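Local coordinates for protein peroxide stress regulator PerR, FUR family (Streptococcus pyogenes, PDB 4LMY) that probably senses peroxide and regulates transcription of stress genes by binding DNA, as a zinc-containing dimer of the FUR family, at residues B[100-113]-B[137-149]. Numbering follows the deposited sequence.
With ZN (zinc ion), chain F.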
# COMPACT_ATOMS: atom_id res chain seq x y z
N VAL B 100 -5.66 6.69 6.45
CA VAL B 100 -6.60 5.80 5.78
C VAL B 100 -7.60 5.22 6.79
O VAL B 100 -7.23 4.85 7.90
CB VAL B 100 -5.84 4.63 5.10
CG1 VAL B 100 -6.80 3.68 4.39
CG2 VAL B 100 -4.80 5.18 4.14
N ASN B 101 -8.86 5.14 6.39
CA ASN B 101 -9.88 4.54 7.25
C ASN B 101 -9.87 3.01 7.22
O ASN B 101 -9.58 2.41 6.19
CB ASN B 101 -11.27 5.02 6.86
CG ASN B 101 -11.56 6.42 7.36
OD1 ASN B 101 -10.96 6.88 8.33
ND2 ASN B 101 -12.48 7.10 6.70
N VAL B 102 -10.17 2.40 8.35
CA VAL B 102 -10.50 0.98 8.37
C VAL B 102 -11.92 0.85 8.91
O VAL B 102 -12.25 1.37 9.98
CB VAL B 102 -9.48 0.14 9.18
CG1 VAL B 102 -9.37 0.61 10.62
CG2 VAL B 102 -9.85 -1.34 9.12
N VAL B 103 -12.78 0.19 8.15
CA VAL B 103 -14.20 0.11 8.48
C VAL B 103 -14.58 -1.29 8.92
O VAL B 103 -14.20 -2.27 8.27
CB VAL B 103 -15.07 0.51 7.27
CG1 VAL B 103 -16.54 0.51 7.65
CG2 VAL B 103 -14.65 1.88 6.73
N CYS B 104 -15.33 -1.40 10.01
CA CYS B 104 -15.75 -2.72 10.49
C CYS B 104 -16.86 -3.27 9.61
O CYS B 104 -17.90 -2.63 9.43
CB CYS B 104 -16.20 -2.67 11.95
SG CYS B 104 -16.65 -4.31 12.60
N GLU B 105 -16.64 -4.46 9.07
CA GLU B 105 -17.60 -5.12 8.19
C GLU B 105 -18.90 -5.42 8.91
O GLU B 105 -19.97 -5.47 8.29
CB GLU B 105 -17.01 -6.42 7.65
CG GLU B 105 -15.66 -6.27 6.98
CD GLU B 105 -15.74 -6.38 5.47
OE1 GLU B 105 -14.82 -6.96 4.86
OE2 GLU B 105 -16.73 -5.88 4.89
N ILE B 106 -18.82 -5.62 10.23
CA ILE B 106 -19.98 -6.02 11.02
C ILE B 106 -20.80 -4.86 11.57
O ILE B 106 -22.03 -4.83 11.43
CB ILE B 106 -19.57 -6.96 12.17
CG1 ILE B 106 -18.91 -8.23 11.61
CG2 ILE B 106 -20.77 -7.31 13.04
CD1 ILE B 106 -18.45 -9.21 12.67
N CYS B 107 -20.14 -3.89 12.21
CA CYS B 107 -20.86 -2.81 12.89
C CYS B 107 -20.71 -1.45 12.21
O CYS B 107 -21.45 -0.52 12.52
CB CYS B 107 -20.44 -2.72 14.36
SG CYS B 107 -18.81 -2.00 14.63
N GLY B 108 -19.75 -1.34 11.30
CA GLY B 108 -19.56 -0.11 10.54
C GLY B 108 -18.69 0.93 11.22
O GLY B 108 -18.47 2.01 10.68
N LYS B 109 -18.19 0.60 12.41
CA LYS B 109 -17.34 1.53 13.15
C LYS B 109 -16.05 1.79 12.37
O LYS B 109 -15.46 0.88 11.80
CB LYS B 109 -17.02 0.99 14.54
CG LYS B 109 -16.41 2.03 15.47
CD LYS B 109 -16.61 1.66 16.93
CE LYS B 109 -16.06 2.74 17.84
NZ LYS B 109 -16.66 2.70 19.21
N ILE B 110 -15.64 3.06 12.37
CA ILE B 110 -14.49 3.49 11.60
C ILE B 110 -13.33 3.88 12.50
O ILE B 110 -13.50 4.62 13.47
CB ILE B 110 -14.83 4.69 10.70
CG1 ILE B 110 -15.94 4.32 9.71
CG2 ILE B 110 -13.60 5.19 9.97
CD1 ILE B 110 -16.37 5.47 8.82
N ALA B 111 -12.15 3.37 12.17
CA ALA B 111 -10.91 3.83 12.78
C ALA B 111 -10.02 4.29 11.64
O ALA B 111 -10.27 3.96 10.48
CB ALA B 111 -10.26 2.71 13.57
N ASP B 112 -8.98 5.06 11.95
CA ASP B 112 -8.03 5.47 10.93
C ASP B 112 -6.60 5.18 11.36
O ASP B 112 -6.31 5.08 12.55
CB ASP B 112 -8.20 6.95 10.57
CG ASP B 112 -8.00 7.87 11.75
OD1 ASP B 112 -6.84 8.27 12.00
OD2 ASP B 112 -8.99 8.19 12.44
N PHE B 113 -5.72 5.02 10.38
CA PHE B 113 -4.31 4.76 10.66
C PHE B 113 -3.41 5.58 9.73
O PHE B 113 -3.86 6.07 8.69
CB PHE B 113 -4.00 3.27 10.55
CG PHE B 113 -4.12 2.72 9.15
CD1 PHE B 113 -2.99 2.52 8.37
CD2 PHE B 113 -5.35 2.39 8.62
CE1 PHE B 113 -3.09 2.02 7.09
CE2 PHE B 113 -5.46 1.88 7.33
CZ PHE B 113 -4.33 1.70 6.57
N PRO B 137 -7.47 6.12 -4.19
CA PRO B 137 -8.35 6.04 -3.02
C PRO B 137 -8.27 4.66 -2.38
O PRO B 137 -8.41 3.65 -3.07
CB PRO B 137 -9.74 6.29 -3.61
CG PRO B 137 -9.63 5.91 -5.04
CD PRO B 137 -8.23 6.28 -5.44
N VAL B 138 -8.03 4.62 -1.08
CA VAL B 138 -7.90 3.36 -0.38
C VAL B 138 -8.73 3.37 0.89
O VAL B 138 -8.68 4.33 1.67
CB VAL B 138 -6.43 3.06 -0.02
CG1 VAL B 138 -6.31 1.75 0.73
CG2 VAL B 138 -5.57 3.03 -1.27
N ILE B 139 -9.53 2.33 1.08
CA ILE B 139 -10.25 2.10 2.33
C ILE B 139 -10.04 0.66 2.75
O ILE B 139 -10.20 -0.26 1.94
CB ILE B 139 -11.76 2.35 2.17
CG1 ILE B 139 -12.03 3.77 1.69
CG2 ILE B 139 -12.49 2.08 3.48
CD1 ILE B 139 -13.50 4.09 1.54
N ALA B 140 -9.66 0.45 4.01
CA ALA B 140 -9.47 -0.90 4.51
C ALA B 140 -10.74 -1.38 5.21
O ALA B 140 -11.52 -0.59 5.72
CB ALA B 140 -8.29 -0.95 5.46
N TYR B 141 -10.93 -2.70 5.21
CA TYR B 141 -12.06 -3.30 5.91
C TYR B 141 -11.56 -4.36 6.87
O TYR B 141 -10.51 -4.97 6.64
CB TYR B 141 -13.05 -3.90 4.91
CG TYR B 141 -13.70 -2.86 4.03
CD1 TYR B 141 -14.89 -2.25 4.40
CD2 TYR B 141 -13.12 -2.47 2.83
CE1 TYR B 141 -15.49 -1.29 3.60
CE2 TYR B 141 -13.70 -1.51 2.03
CZ TYR B 141 -14.89 -0.93 2.42
OH TYR B 141 -15.48 0.02 1.61
N GLY B 142 -12.29 -4.57 7.95
CA GLY B 142 -11.88 -5.54 8.94
C GLY B 142 -12.92 -5.73 10.02
O GLY B 142 -14.05 -5.28 9.90
N ILE B 143 -12.52 -6.42 11.08
CA ILE B 143 -13.39 -6.62 12.23
C ILE B 143 -12.80 -5.86 13.41
O ILE B 143 -11.66 -6.09 13.79
CB ILE B 143 -13.50 -8.11 12.59
CG1 ILE B 143 -13.81 -8.95 11.34
CG2 ILE B 143 -14.57 -8.33 13.66
CD1 ILE B 143 -15.13 -8.61 10.69
N CYS B 144 -13.58 -4.93 13.97
CA CYS B 144 -13.13 -4.14 15.10
C CYS B 144 -12.95 -5.02 16.35
O CYS B 144 -13.56 -6.08 16.44
CB CYS B 144 -14.10 -2.98 15.37
SG CYS B 144 -15.67 -3.45 16.17
N PRO B 145 -12.08 -4.59 17.29
CA PRO B 145 -11.84 -5.36 18.51
C PRO B 145 -13.12 -5.77 19.24
O PRO B 145 -13.21 -6.90 19.72
CB PRO B 145 -11.01 -4.40 19.36
CG PRO B 145 -10.24 -3.61 18.35
CD PRO B 145 -11.17 -3.44 17.17
N ASP B 146 -14.10 -4.88 19.31
CA ASP B 146 -15.35 -5.18 20.01
C ASP B 146 -16.15 -6.29 19.32
O ASP B 146 -16.74 -7.14 19.98
CB ASP B 146 -16.21 -3.92 20.17
CG ASP B 146 -15.70 -3.01 21.28
OD1 ASP B 146 -14.91 -3.48 22.12
OD2 ASP B 146 -16.10 -1.83 21.31
N CYS B 147 -16.15 -6.28 17.99
CA CYS B 147 -16.88 -7.29 17.23
C CYS B 147 -16.16 -8.64 17.25
O CYS B 147 -16.79 -9.69 17.13
CB CYS B 147 -17.13 -6.84 15.79
SG CYS B 147 -18.53 -5.71 15.61
N GLN B 148 -14.84 -8.61 17.40
CA GLN B 148 -14.05 -9.83 17.49
C GLN B 148 -14.43 -10.63 18.74
O GLN B 148 -14.31 -11.85 18.77
CB GLN B 148 -12.55 -9.52 17.52
CG GLN B 148 -12.02 -8.92 16.23
CD GLN B 148 -10.58 -8.45 16.35
OE1 GLN B 148 -10.25 -7.33 15.95
NE2 GLN B 148 -9.71 -9.31 16.89
N ALA B 149 -14.90 -9.92 19.76
CA ALA B 149 -15.23 -10.55 21.04
C ALA B 149 -16.67 -11.06 21.08
O ALA B 149 -17.05 -11.77 22.01
CB ALA B 149 -14.99 -9.58 22.18
ZN ZN F . -17.36 -3.84 14.72
O HOH W 1 -9.69 5.94 3.69
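Cys104 and Cys107 meet Cys144 and Cys147 at a zinc ion. All four sulfurs bind the metal, Cys104 SG at 2.3 Å from the zinc. With chi1 at -177°, Cys104 SG swings away from its own backbone N and reaches both the zinc and Cys144 N. It accepts hydrogen bonds from the backbone N of Cys107 and, almost straight at 176°, from Cys144 N at 3.4 Å. Such N-H donors would be expected to ease the negative charge on the thiolate. Cys144 is the N-cap of the short helix that carries Cys147, and its SG accepts a weak capping bond from Cys147 N.

Leading up to the metal, strands 100-104 and 140-143 pair in parallel, their axes 38° apart. Ala140 N hydrogen-bonds to Asn101 O, and Val103 N to Ala140 O at 2.8 Å. Gly142 N then donates to Val103 O, and Glu105 N to Gly142 O at 2.8 Å. Beyond this ladder one water bridges Asn101 N and Val138 O. The paired CxxC motifs form the Cys4 zinc site known from many FUR-family proteins. Here it joins the end of strand 100-104 and the turn after it to the segment following strand 140-143, within the dimerisation domain. Tyr141, Gly142 and Ile143 continue the sheet into an antiparallel strand of the second subunit.

Apolar contacts lie on both sheet faces. Val102 CG2 packs on Ala140 CB, while on the other face Val103 CG2 touches Ile139 CG2 at 3.9 Å. Nearer the zinc, Ile106 CG1 meets Ile143 CD1 at 3.9 Å.

The bent chain of Glu105 crosses Tyr141 at about a right angle and brings OE1 to 3.5 Å from Tyr141 CB. OE1 also hydrogen-bonds to Thr134 OG1 and forms a salt bridge with Arg135, both of the second subunit.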